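RsfP (PDB 4GLJ) probably catalyses the phosphate-dependent cleavage of methylthioadenosine to adenine and methylthioribose 1-phosphate, and also binds the dye rhodamine B. Local coordinates at residues Leu71-Val76 / Gly197-Pro202; Ile152-Asn157 / Val257-Ser262; Ser22-Met27 / Lys244-Ala249. All coordinates share one frame; numbering follows the deposited sequence.

Interaction 1 of 3, residues Leu71-Val76 / Gly197-Pro202. With RHB (N-[9-(2-carboxyphenyl)-6-(diethylamino)-3H-xanthen-3-ylidene]-N-ethylethanaminium), chain C; PO4 (phosphate ion), chain D.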
loop_
_atom_site.group_PDB
_atom_site.type_symbol
_atom_site.label_atom_id
_atom_site.label_comp_id
_atom_site.label_asym_id
_atom_site.label_seq_id
_atom_site.Cartn_x
_atom_site.Cartn_y
_atom_site.Cartn_z
ATOM N N LEU A 71 -13.725 -7.477 15.734
ATOM C CA LEU A 71 -12.822 -6.638 14.917
ATOM C C LEU A 71 -12.431 -7.279 13.619
ATOM O O LEU A 71 -12.140 -8.477 13.549
ATOM C CB LEU A 71 -11.507 -6.334 15.679
ATOM C CG LEU A 71 -11.757 -5.685 17.055
ATOM C CD1 LEU A 71 -10.487 -5.729 17.943
ATOM C CD2 LEU A 71 -12.347 -4.248 16.954
ATOM N N THR A 72 -12.350 -6.460 12.596
ATOM C CA THR A 72 -11.779 -6.854 11.332
ATOM C C THR A 72 -10.228 -6.720 11.464
ATOM O O THR A 72 -9.760 -5.938 12.322
ATOM C CB THR A 72 -12.193 -5.919 10.172
ATOM O OG1 THR A 72 -11.739 -4.550 10.361
ATOM C CG2 THR A 72 -13.738 -5.834 9.961
ATOM N N PRO A 73 -9.487 -7.438 10.626
ATOM C CA PRO A 73 -7.998 -7.364 10.636
ATOM C C PRO A 73 -7.485 -5.953 10.570
ATOM O O PRO A 73 -6.585 -5.657 11.323
ATOM C CB PRO A 73 -7.616 -8.148 9.372
ATOM C CG PRO A 73 -8.628 -9.207 9.349
ATOM C CD PRO A 73 -9.930 -8.495 9.696
ATOM N N SER A 74 -8.053 -5.053 9.719
ATOM C CA SER A 74 -7.545 -3.705 9.555
ATOM C C SER A 74 -7.698 -2.890 10.837
ATOM O O SER A 74 -6.953 -1.969 11.021
ATOM C CB SER A 74 -8.306 -2.903 8.435
ATOM O OG SER A 74 -8.222 -3.587 7.189
ATOM N N GLU A 75 -8.651 -3.198 11.727
ATOM C CA GLU A 75 -8.858 -2.274 12.815
ATOM C C GLU A 75 -8.342 -2.884 14.156
ATOM O O GLU A 75 -8.538 -2.316 15.229
ATOM C CB GLU A 75 -10.349 -1.851 12.909
ATOM C CG GLU A 75 -11.169 -3.056 13.335
ATOM C CD GLU A 75 -12.697 -2.752 13.262
ATOM O OE1 GLU A 75 -13.089 -1.551 13.266
ATOM O OE2 GLU A 75 -13.466 -3.714 13.274
ATOM N N VAL A 76 -7.698 -4.041 14.099
ATOM C CA VAL A 76 -7.168 -4.614 15.348
ATOM C C VAL A 76 -6.176 -3.605 15.965
ATOM O O VAL A 76 -5.306 -3.083 15.208
ATOM C CB VAL A 76 -6.531 -5.941 15.025
ATOM C CG1 VAL A 76 -5.672 -6.455 16.219
ATOM C CG2 VAL A 76 -7.625 -6.977 14.685
ATOM N N GLY A 197 -2.705 -14.570 4.929
ATOM C CA GLY A 197 -3.528 -14.219 6.085
ATOM C C GLY A 197 -3.678 -12.682 6.127
ATOM O O GLY A 197 -3.245 -12.014 5.196
ATOM N N MET A 198 -4.345 -12.143 7.166
ATOM C CA MET A 198 -4.638 -10.683 7.195
ATOM C C MET A 198 -4.113 -10.030 8.446
ATOM O O MET A 198 -4.336 -8.812 8.643
ATOM C CB MET A 198 -6.157 -10.468 7.077
ATOM C CG MET A 198 -6.748 -11.065 5.780
ATOM S SD MET A 198 -8.495 -10.667 5.645
ATOM C CE MET A 198 -8.853 -11.493 4.116
ATOM N N THR A 199 -3.486 -10.819 9.334
ATOM C CA THR A 199 -3.270 -10.241 10.695
ATOM C C THR A 199 -1.801 -10.213 11.218
ATOM O O THR A 199 -1.507 -9.428 12.158
ATOM C CB THR A 199 -4.102 -11.014 11.781
ATOM O OG1 THR A 199 -3.748 -12.423 11.701
ATOM C CG2 THR A 199 -5.554 -10.874 11.546
ATOM N N ASN A 200 -0.906 -11.063 10.686
ATOM C CA ASN A 200 0.389 -11.191 11.342
ATOM C C ASN A 200 1.356 -10.042 11.022
ATOM O O ASN A 200 2.398 -9.922 11.662
ATOM C CB ASN A 200 0.971 -12.601 11.126
ATOM C CG ASN A 200 0.232 -13.660 12.018
ATOM O OD1 ASN A 200 0.869 -14.534 12.566
ATOM N ND2 ASN A 200 -1.093 -13.457 12.293
ATOM N N MET A 201 0.960 -9.150 10.112
ATOM C CA MET A 201 1.578 -7.817 9.974
ATOM C C MET A 201 0.509 -6.791 10.291
ATOM O O MET A 201 -0.583 -6.873 9.752
ATOM C CB MET A 201 2.136 -7.611 8.556
ATOM C CG MET A 201 3.373 -8.458 8.245
ATOM S SD MET A 201 4.798 -7.716 9.115
ATOM C CE MET A 201 6.129 -8.775 8.559
ATOM N N PRO A 202 0.795 -5.800 11.147
ATOM C CA PRO A 202 2.154 -5.413 11.596
ATOM C C PRO A 202 2.561 -6.101 12.908
ATOM O O PRO A 202 3.600 -5.760 13.427
ATOM C CB PRO A 202 2.010 -3.896 11.820
ATOM C CG PRO A 202 0.596 -3.801 12.347
ATOM C CD PRO A 202 -0.192 -4.730 11.444
HETATM O O2 RHB C . -11.683 -21.122 2.916
HETATM C C26 RHB C . -12.615 -21.411 3.700
HETATM C C19 RHB C . -12.788 -20.490 4.877
HETATM C C14 RHB C . -12.136 -19.284 4.852
HETATM C C15 RHB C . -12.269 -18.402 5.917
HETATM C C16 RHB C . -13.025 -18.729 7.037
HETATM C C17 RHB C . -13.674 -19.957 7.078
HETATM C C18 RHB C . -13.543 -20.827 6.001
HETATM C C9 RHB C . -11.352 -18.869 3.664
HETATM C C8 RHB C . -11.859 -19.154 2.305
HETATM C C13 RHB C . -13.048 -19.862 2.191
HETATM C C12 RHB C . -13.546 -20.175 0.938
HETATM C C11 RHB C . -12.872 -19.777 -0.211
HETATM N N1 RHB C . -13.472 -20.143 -1.448
HETATM C C35 RHB C . -14.851 -19.614 -1.534
HETATM C C36 RHB C . -15.888 -20.701 -1.324
HETATM C C22 RHB C . -12.711 -19.693 -2.635
HETATM C C23 RHB C . -13.649 -19.155 -3.703
HETATM C C10 RHB C . -11.664 -19.056 -0.091
HETATM C C7 RHB C . -11.140 -18.726 1.182
HETATM O O1 RHB C . -9.936 -18.020 1.348
HETATM C C1 RHB C . -9.416 -17.703 2.611
HETATM C C2 RHB C . -10.093 -18.103 3.781
HETATM C C6 RHB C . -8.219 -16.985 2.775
HETATM C C5 RHB C . -7.781 -16.721 4.088
HETATM C C4 RHB C . -8.452 -17.132 5.224
HETATM C C3 RHB C . -9.628 -17.829 5.066
HETATM N N2 RHB C . -6.652 -15.960 4.313
HETATM C C24 RHB C . -6.741 -15.032 3.206
HETATM C C25 RHB C . -6.557 -13.659 3.785
HETATM C C33 RHB C . -6.967 -15.088 5.447
HETATM C C34 RHB C . -7.113 -15.882 6.737
HETATM O O3 RHB C . -13.338 -22.432 3.527
HETATM P P PO4 D . -6.546 -14.530 12.162
HETATM O O1 PO4 D . -7.729 -14.336 11.258
HETATM O O2 PO4 D . -6.695 -15.967 12.603
HETATM O O3 PO4 D . -5.361 -14.270 11.309
HETATM O O4 PO4 D . -6.564 -13.615 13.382
#

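Interaction 2 of 3, residues Ile152-Asn157 / Val257-Ser262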
loop_
_atom_site.group_PDB
_atom_site.type_symbol
_atom_site.label_atom_id
_atom_site.label_comp_id
_atom_site.label_asym_id
_atom_site.label_seq_id
_atom_site.Cartn_x
_atom_site.Cartn_y
_atom_site.Cartn_z
ATOM N N ILE A 152 7.337 -26.807 15.641
ATOM C CA ILE A 152 7.457 -28.009 14.894
ATOM C C ILE A 152 7.495 -29.210 15.842
ATOM O O ILE A 152 6.808 -30.189 15.593
ATOM C CB ILE A 152 8.752 -27.990 13.995
ATOM C CG1 ILE A 152 8.626 -26.944 12.867
ATOM C CG2 ILE A 152 8.974 -29.333 13.384
ATOM C CD1 ILE A 152 9.992 -26.518 12.271
ATOM N N ARG A 153 8.312 -29.151 16.895
ATOM C CA ARG A 153 8.430 -30.332 17.789
ATOM C C ARG A 153 7.134 -30.428 18.639
ATOM O O ARG A 153 6.691 -31.529 18.945
ATOM C CB ARG A 153 9.670 -30.228 18.651
ATOM C CG ARG A 153 10.932 -30.393 17.827
ATOM C CD ARG A 153 12.174 -30.386 18.678
ATOM N NE ARG A 153 12.526 -29.026 19.057
ATOM C CZ ARG A 153 12.594 -28.603 20.315
ATOM N NH1 ARG A 153 12.347 -29.438 21.319
ATOM N NH2 ARG A 153 12.942 -27.345 20.547
ATOM N N ALA A 154 6.550 -29.268 18.967
ATOM C CA ALA A 154 5.267 -29.206 19.748
ATOM C C ALA A 154 4.163 -29.923 18.937
ATOM O O ALA A 154 3.344 -30.694 19.498
ATOM C CB ALA A 154 4.839 -27.758 20.033
ATOM N N TYR A 155 4.142 -29.677 17.619
ATOM C CA TYR A 155 3.123 -30.281 16.736
ATOM C C TYR A 155 3.285 -31.781 16.802
ATOM O O TYR A 155 2.288 -32.536 16.877
ATOM C CB TYR A 155 3.328 -29.890 15.229
ATOM C CG TYR A 155 2.283 -30.529 14.304
ATOM C CD1 TYR A 155 1.055 -29.864 14.027
ATOM C CD2 TYR A 155 2.526 -31.761 13.646
ATOM C CE1 TYR A 155 0.104 -30.441 13.172
ATOM C CE2 TYR A 155 1.577 -32.326 12.811
ATOM C CZ TYR A 155 0.376 -31.669 12.558
ATOM O OH TYR A 155 -0.574 -32.252 11.694
ATOM N N ASP A 156 4.539 -32.246 16.703
ATOM C CA ASP A 156 4.752 -33.672 16.687
ATOM C C ASP A 156 4.372 -34.247 18.026
ATOM O O ASP A 156 3.853 -35.350 18.083
ATOM C CB ASP A 156 6.215 -34.034 16.385
ATOM C CG ASP A 156 6.605 -33.772 14.936
ATOM O OD1 ASP A 156 5.760 -33.916 14.014
ATOM O OD2 ASP A 156 7.796 -33.448 14.690
ATOM N N ASN A 157 4.673 -33.518 19.092
ATOM C CA ASN A 157 4.383 -33.962 20.485
ATOM C C ASN A 157 2.875 -34.028 20.785
ATOM O O ASN A 157 2.423 -34.761 21.652
ATOM C CB ASN A 157 5.074 -33.055 21.514
ATOM C CG ASN A 157 6.570 -33.308 21.615
ATOM O OD1 ASN A 157 7.107 -34.188 20.964
ATOM N ND2 ASN A 157 7.241 -32.534 22.434
ATOM N N VAL A 257 3.982 -24.420 24.888
ATOM C CA VAL A 257 4.212 -23.699 26.109
ATOM C C VAL A 257 5.200 -24.523 27.008
ATOM O O VAL A 257 6.192 -23.997 27.556
ATOM C CB VAL A 257 2.888 -23.420 26.860
ATOM C CG1 VAL A 257 3.177 -22.911 28.258
ATOM C CG2 VAL A 257 1.984 -22.420 26.104
ATOM N N ALA A 258 4.974 -25.830 27.053
ATOM C CA ALA A 258 5.852 -26.697 27.840
ATOM C C ALA A 258 7.312 -26.569 27.376
ATOM O O ALA A 258 8.203 -26.386 28.196
ATOM C CB ALA A 258 5.370 -28.151 27.830
ATOM N N LEU A 259 7.544 -26.626 26.076
ATOM C CA LEU A 259 8.889 -26.566 25.555
ATOM C C LEU A 259 9.554 -25.212 25.761
ATOM O O LEU A 259 10.766 -25.150 26.018
ATOM C CB LEU A 259 8.875 -26.918 24.069
ATOM C CG LEU A 259 8.535 -28.394 23.849
ATOM C CD1 LEU A 259 8.177 -28.711 22.397
ATOM C CD2 LEU A 259 9.651 -29.314 24.332
ATOM N N ILE A 260 8.776 -24.126 25.596
ATOM C CA ILE A 260 9.347 -22.821 25.757
ATOM C C ILE A 260 9.737 -22.667 27.229
ATOM O O ILE A 260 10.805 -22.126 27.529
ATOM C CB ILE A 260 8.339 -21.726 25.373
ATOM C CG1 ILE A 260 8.024 -21.806 23.838
ATOM C CG2 ILE A 260 8.820 -20.371 25.838
ATOM C CD1 ILE A 260 6.882 -20.855 23.478
ATOM N N ALA A 261 8.857 -23.109 28.129
ATOM C CA ALA A 261 9.116 -22.946 29.545
ATOM C C ALA A 261 10.379 -23.701 29.945
ATOM O O ALA A 261 11.164 -23.200 30.762
ATOM C CB ALA A 261 7.930 -23.403 30.404
ATOM N N SER A 262 10.602 -24.883 29.383
ATOM C CA SER A 262 11.751 -25.683 29.891
ATOM C C SER A 262 13.036 -25.272 29.160
ATOM O O SER A 262 14.122 -25.325 29.744
ATOM C CB SER A 262 11.523 -27.195 29.794
ATOM O OG SER A 262 11.150 -27.555 28.472
#

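Interaction 3 of 3, residues Ser22-Met27 / Lys244-Ala249. With RHB (N-[9-(2-carboxyphenyl)-6-(diethylamino)-3H-xanthen-3-ylidene]-N-ethylethanaminium), chain B; PO4 (phosphate ion), chain D.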
loop_
_atom_site.group_PDB
_atom_site.type_symbol
_atom_site.label_atom_id
_atom_site.label_comp_id
_atom_site.label_asym_id
_atom_site.label_seq_id
_atom_site.Cartn_x
_atom_site.Cartn_y
_atom_site.Cartn_z
ATOM N N SER A 22 -8.705 -16.390 14.339
ATOM C CA SER A 22 -10.066 -16.814 14.078
ATOM C C SER A 22 -10.285 -18.226 14.643
ATOM O O SER A 22 -9.476 -19.118 14.391
ATOM C CB SER A 22 -10.351 -16.791 12.595
ATOM O OG SER A 22 -10.355 -15.457 12.120
ATOM N N GLY A 23 -11.414 -18.425 15.376
ATOM C CA GLY A 23 -11.744 -19.716 15.949
ATOM C C GLY A 23 -11.164 -19.912 17.353
ATOM O O GLY A 23 -11.571 -20.814 18.025
ATOM N N LEU A 24 -10.190 -19.105 17.766
ATOM C CA LEU A 24 -9.629 -19.102 19.153
ATOM C C LEU A 24 -10.001 -17.901 20.061
ATOM O O LEU A 24 -9.258 -16.885 20.140
ATOM C CB LEU A 24 -8.110 -19.193 19.102
ATOM C CG LEU A 24 -7.480 -20.516 18.688
ATOM C CD1 LEU A 24 -7.327 -20.503 17.172
ATOM C CD2 LEU A 24 -6.133 -20.573 19.416
ATOM N N TYR A 25 -11.091 -18.065 20.810
ATOM C CA TYR A 25 -11.681 -16.996 21.640
ATOM C C TYR A 25 -11.362 -17.253 23.100
ATOM O O TYR A 25 -11.374 -16.325 23.909
ATOM C CB TYR A 25 -13.201 -16.825 21.342
ATOM C CG TYR A 25 -13.346 -16.676 19.833
ATOM C CD1 TYR A 25 -14.170 -17.524 19.075
ATOM C CD2 TYR A 25 -12.535 -15.731 19.153
ATOM C CE1 TYR A 25 -14.227 -17.391 17.675
ATOM C CE2 TYR A 25 -12.556 -15.600 17.773
ATOM C CZ TYR A 25 -13.391 -16.415 17.035
ATOM O OH TYR A 25 -13.386 -16.234 15.674
ATOM N N GLN A 26 -11.031 -18.502 23.418
ATOM C CA GLN A 26 -10.461 -18.807 24.717
ATOM C C GLN A 26 -9.445 -19.959 24.754
ATOM O O GLN A 26 -9.353 -20.767 23.819
ATOM C CB GLN A 26 -11.563 -19.034 25.770
ATOM C CG GLN A 26 -12.554 -20.137 25.480
ATOM C CD GLN A 26 -13.133 -20.664 26.768
ATOM O OE1 GLN A 26 -13.567 -19.885 27.622
ATOM N NE2 GLN A 26 -13.108 -21.985 26.940
ATOM N N MET A 27 -8.674 -19.988 25.842
ATOM C CA MET A 27 -7.898 -21.144 26.215
ATOM C C MET A 27 -8.523 -21.854 27.420
ATOM O O MET A 27 -8.098 -21.630 28.546
ATOM C CB MET A 27 -6.468 -20.751 26.530
ATOM C CG MET A 27 -5.602 -20.663 25.302
ATOM S SD MET A 27 -3.837 -20.597 25.688
ATOM C CE MET A 27 -3.628 -19.071 26.623
ATOM N N LYS A 244 -12.297 -27.329 13.924
ATOM C CA LYS A 244 -11.400 -28.446 14.152
ATOM C C LYS A 244 -9.930 -28.002 14.264
ATOM O O LYS A 244 -9.192 -28.438 15.154
ATOM C CB LYS A 244 -11.567 -29.553 13.108
ATOM C CG LYS A 244 -10.600 -30.704 13.433
ATOM C CD LYS A 244 -10.693 -31.910 12.504
ATOM C CE LYS A 244 -11.827 -32.845 12.885
ATOM N NZ LYS A 244 -12.076 -33.818 11.780
ATOM N N ASN A 245 -9.512 -27.104 13.371
ATOM C CA ASN A 245 -8.188 -26.480 13.423
ATOM C C ASN A 245 -7.910 -25.866 14.769
ATOM O O ASN A 245 -6.881 -26.160 15.370
ATOM C CB ASN A 245 -8.074 -25.371 12.378
ATOM C CG ASN A 245 -7.635 -25.889 11.047
ATOM O OD1 ASN A 245 -6.799 -26.779 10.992
ATOM N ND2 ASN A 245 -8.152 -25.320 9.974
ATOM N N ALA A 246 -8.839 -25.018 15.238
ATOM C CA ALA A 246 -8.738 -24.391 16.544
ATOM C C ALA A 246 -8.533 -25.430 17.699
ATOM O O ALA A 246 -7.654 -25.260 18.567
ATOM C CB ALA A 246 -9.969 -23.516 16.805
ATOM N N ASP A 247 -9.328 -26.491 17.728
ATOM C CA ASP A 247 -9.059 -27.503 18.764
ATOM C C ASP A 247 -7.705 -28.268 18.650
ATOM O O ASP A 247 -7.029 -28.519 19.660
ATOM C CB ASP A 247 -10.171 -28.514 18.856
ATOM C CG ASP A 247 -9.866 -29.558 19.923
ATOM O OD1 ASP A 247 -9.571 -29.158 21.098
ATOM O OD2 ASP A 247 -9.859 -30.761 19.562
ATOM N N ASN A 248 -7.293 -28.624 17.431
ATOM C CA ASN A 248 -5.926 -29.114 17.189
ATOM C C ASN A 248 -4.870 -28.098 17.655
ATOM O O ASN A 248 -3.904 -28.446 18.342
ATOM C CB ASN A 248 -5.744 -29.472 15.707
ATOM C CG ASN A 248 -6.465 -30.745 15.321
ATOM O OD1 ASN A 248 -6.741 -31.591 16.185
ATOM N ND2 ASN A 248 -6.781 -30.905 14.012
ATOM N N ALA A 249 -5.089 -26.823 17.333
ATOM C CA ALA A 249 -4.174 -25.756 17.752
ATOM C C ALA A 249 -3.990 -25.726 19.265
ATOM O O ALA A 249 -2.864 -25.642 19.716
ATOM C CB ALA A 249 -4.594 -24.386 17.215
HETATM O O2 RHB B . -18.054 -16.229 9.529
HETATM C C26 RHB B . -18.353 -16.500 8.350
HETATM C C19 RHB B . -17.300 -16.581 7.293
HETATM C C14 RHB B . -15.921 -16.568 7.494
HETATM C C15 RHB B . -15.097 -16.673 6.380
HETATM C C16 RHB B . -15.591 -16.782 5.096
HETATM C C17 RHB B . -16.950 -16.784 4.901
HETATM C C18 RHB B . -17.785 -16.693 6.005
HETATM C C9 RHB B . -15.172 -16.462 8.786
HETATM C C8 RHB B . -13.760 -15.980 8.696
HETATM C C13 RHB B . -13.176 -15.634 7.486
HETATM C C12 RHB B . -11.858 -15.180 7.401
HETATM C C11 RHB B . -11.105 -15.033 8.544
HETATM N N1 RHB B . -9.751 -14.632 8.492
HETATM C C35 RHB B . -9.226 -15.387 7.338
HETATM C C36 RHB B . -9.781 -16.797 7.461
HETATM C C22 RHB B . -9.386 -13.186 8.441
HETATM C C23 RHB B . -9.210 -12.635 9.865
HETATM C C10 RHB B . -11.692 -15.415 9.743
HETATM C C7 RHB B . -13.004 -15.864 9.829
HETATM O O1 RHB B . -13.537 -16.196 11.049
HETATM C C1 RHB B . -14.814 -16.657 11.224
HETATM C C2 RHB B . -15.680 -16.816 10.150
HETATM C C6 RHB B . -15.227 -16.955 12.514
HETATM C C5 RHB B . -16.506 -17.415 12.762
HETATM C C4 RHB B . -17.386 -17.579 11.701
HETATM C C3 RHB B . -16.974 -17.282 10.399
HETATM N N2 RHB B . -16.871 -17.721 14.086
HETATM C C24 RHB B . -16.917 -16.520 14.945
HETATM C C25 RHB B . -16.672 -16.944 16.380
HETATM C C33 RHB B . -18.151 -18.460 14.115
HETATM C C34 RHB B . -18.200 -19.299 15.378
HETATM O O3 RHB B . -19.526 -16.750 8.013
HETATM P P PO4 D . -6.546 -14.530 12.162
HETATM O O1 PO4 D . -7.729 -14.336 11.258
HETATM O O2 PO4 D . -6.695 -15.967 12.603
HETATM O O3 PO4 D . -5.361 -14.270 11.309
HETATM O O4 PO4 D . -6.564 -13.615 13.382
#

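Interaction 1 of 3, residues Leu71-Val76 / Gly197-Pro202
Met198 lies against the ring of Pro73 in the wall of a rhodamine B pocket. Its CB is 3.6 Å from both CB and CG of Pro73, the closest apolar contact between 71-76 and 197-202. CG stands beside the backbone N, anti to the carbonyl carbon (chi1 -59°), and the chain then runs out extended past the proline toward the dye. SD is 4.0 Å from Pro73 CG and about as far from ethyl carbon C25 of the rhodamine B of chain C, while CG and CE both come so near C25 that the placing of the ethyl group is doubtful. On the backbone side, Met198 O is 3.4 Å from Pro73 CB and accepts a hydrogen bond from Arg124. Next to it, Thr199 CG2 is 4.1 Å from Pro73 CB. His136 of a neighbouring subunit packs on both Pro73 and Met198. With an alanine here CG, SD and CE are gone, and the Pro73 ring would probably lose part of its packing and the pocket wall gain a gap beside it. No hydrogen bond joins the two segments: the contact is mostly carbon on carbon, with Met198 O against Pro73 CB while it bonds to Arg124, and Thr199 OG1 bonds to the phosphate.

Interaction 2 of 3, residues Ile152-Asn157 / Val257-Ser262
The guanidinium of Arg153 and the carboxamide of Asn157 both come up to the isobutyl group of Leu259. Arg153 NH1 approaches CD2 of the leucine to 4.0 Å, and the guanidinium lies oblique to that methyl. Asn157 ND2 lies 3.9 Å from the other branch, Leu259 CD1. Another flat group of this helix, the Tyr155 ring, has Asp156 OD1 in its plane at the edge. Leu259 sends CG beside its own backbone N (chi1 -69°), which carries the two methyls across to helix 145-157; CD1 also settles over the backbone there, 3.8 Å from Ala154 N and 4.2 Å from Ala154 CB. The segment axes come within 9.9 Å at 132°, a steep crossing slightly nearer perpendicular than antiparallel. Within the second helix, Ser262 OG and Ser262 N reach Ala258 O from opposite faces of its plane, the hydroxyl bond being 3.2 Å long. Arg153, bent at chi3, makes salt bridges from NE to Asp149 of its own helix and from NH2 to Glu263 of the other. The chemistry is that of a helix-helix seam near the surface: one leucine supplies the apolar middle, polar side chains flank it, and an ion pair with Glu263 ties the two helices together.

Interaction 3 of 3, residues Ser22-Met27 / Lys244-Ala249
Gly23 and Leu24 pack on Ala246 in a buried contact, with no hydrogen bond joining 22-27 to 244-249, between the glycine-rich phosphate-binding loop that follows strand 16-20 and the long helix 237-263 of the phosphorylase fold. The methyl of Ala246 does most of the touching on the helix side: its CB points at the loop, 3.4 Å from Gly23 O. Gly23 has a positive phi (89°), and a CB built there would fall 3.5 Å from Ala246 CB and jam against the carbonyl oxygen of Ser22, two separate reasons why the chain needs glycine at this turn. Leu24 comes in from beside it. With its CG anti to the carbonyl carbon (chi1 -72°), the side chain swings CD1 to 4.0 Å from Ala246 CB, and it rests further on Gln250 and Ile253 of the same helix and on Val96 of strand 92-101. Ala249, one turn on, also faces the loop, and Gln250 adds a polar tie through its amide to Gln26 O. Above the turn, the Tyr25 ring covers the carbonyl carbon of Gly23 with one face, near its rim, and Tyr25 OH accepts a bond from Gly23 N; the hydroxyl sits too near another atom for its place to be sure. Contacts of Ser22 and Tyr25 with the rhodamine B of chain B are likewise improbably short, so the dye's exact position is doubtful. The phosphate, probably from the crystallisation liquor, is consistent with the site of the phosphate cosubstrate in related phosphorylases. Ser22 OG bonds to its O1 at 3.0 Å and also to His69, while Ser22 N donates to phosphate O2 at 2.7 Å with an N-H...O angle of 161°.

Along the chain the segments come in the order 22-27, 71-76, 152-157, 197-202, 244-249 and 257-262, so interaction 1 is nested within the loop closed by interaction 3, while interaction 2 crosses both. Interactions 1 and 3, with centres about 17 Å apart, do not touch, their nearest atoms about 7 Å apart, but both bind one phosphate, through Ser22 and Thr199 together with Arg64, His65 and Ala98. Interactions 2 and 3, also about 17 Å apart between centres, share helix 237-263, which reaches from the pocket loop to the outer helix 145-157. Interactions 1 and 2 lie about 26 Å apart between centres, on opposite sides of the chain's centre: one lines the pocket, the other packs helices far from it.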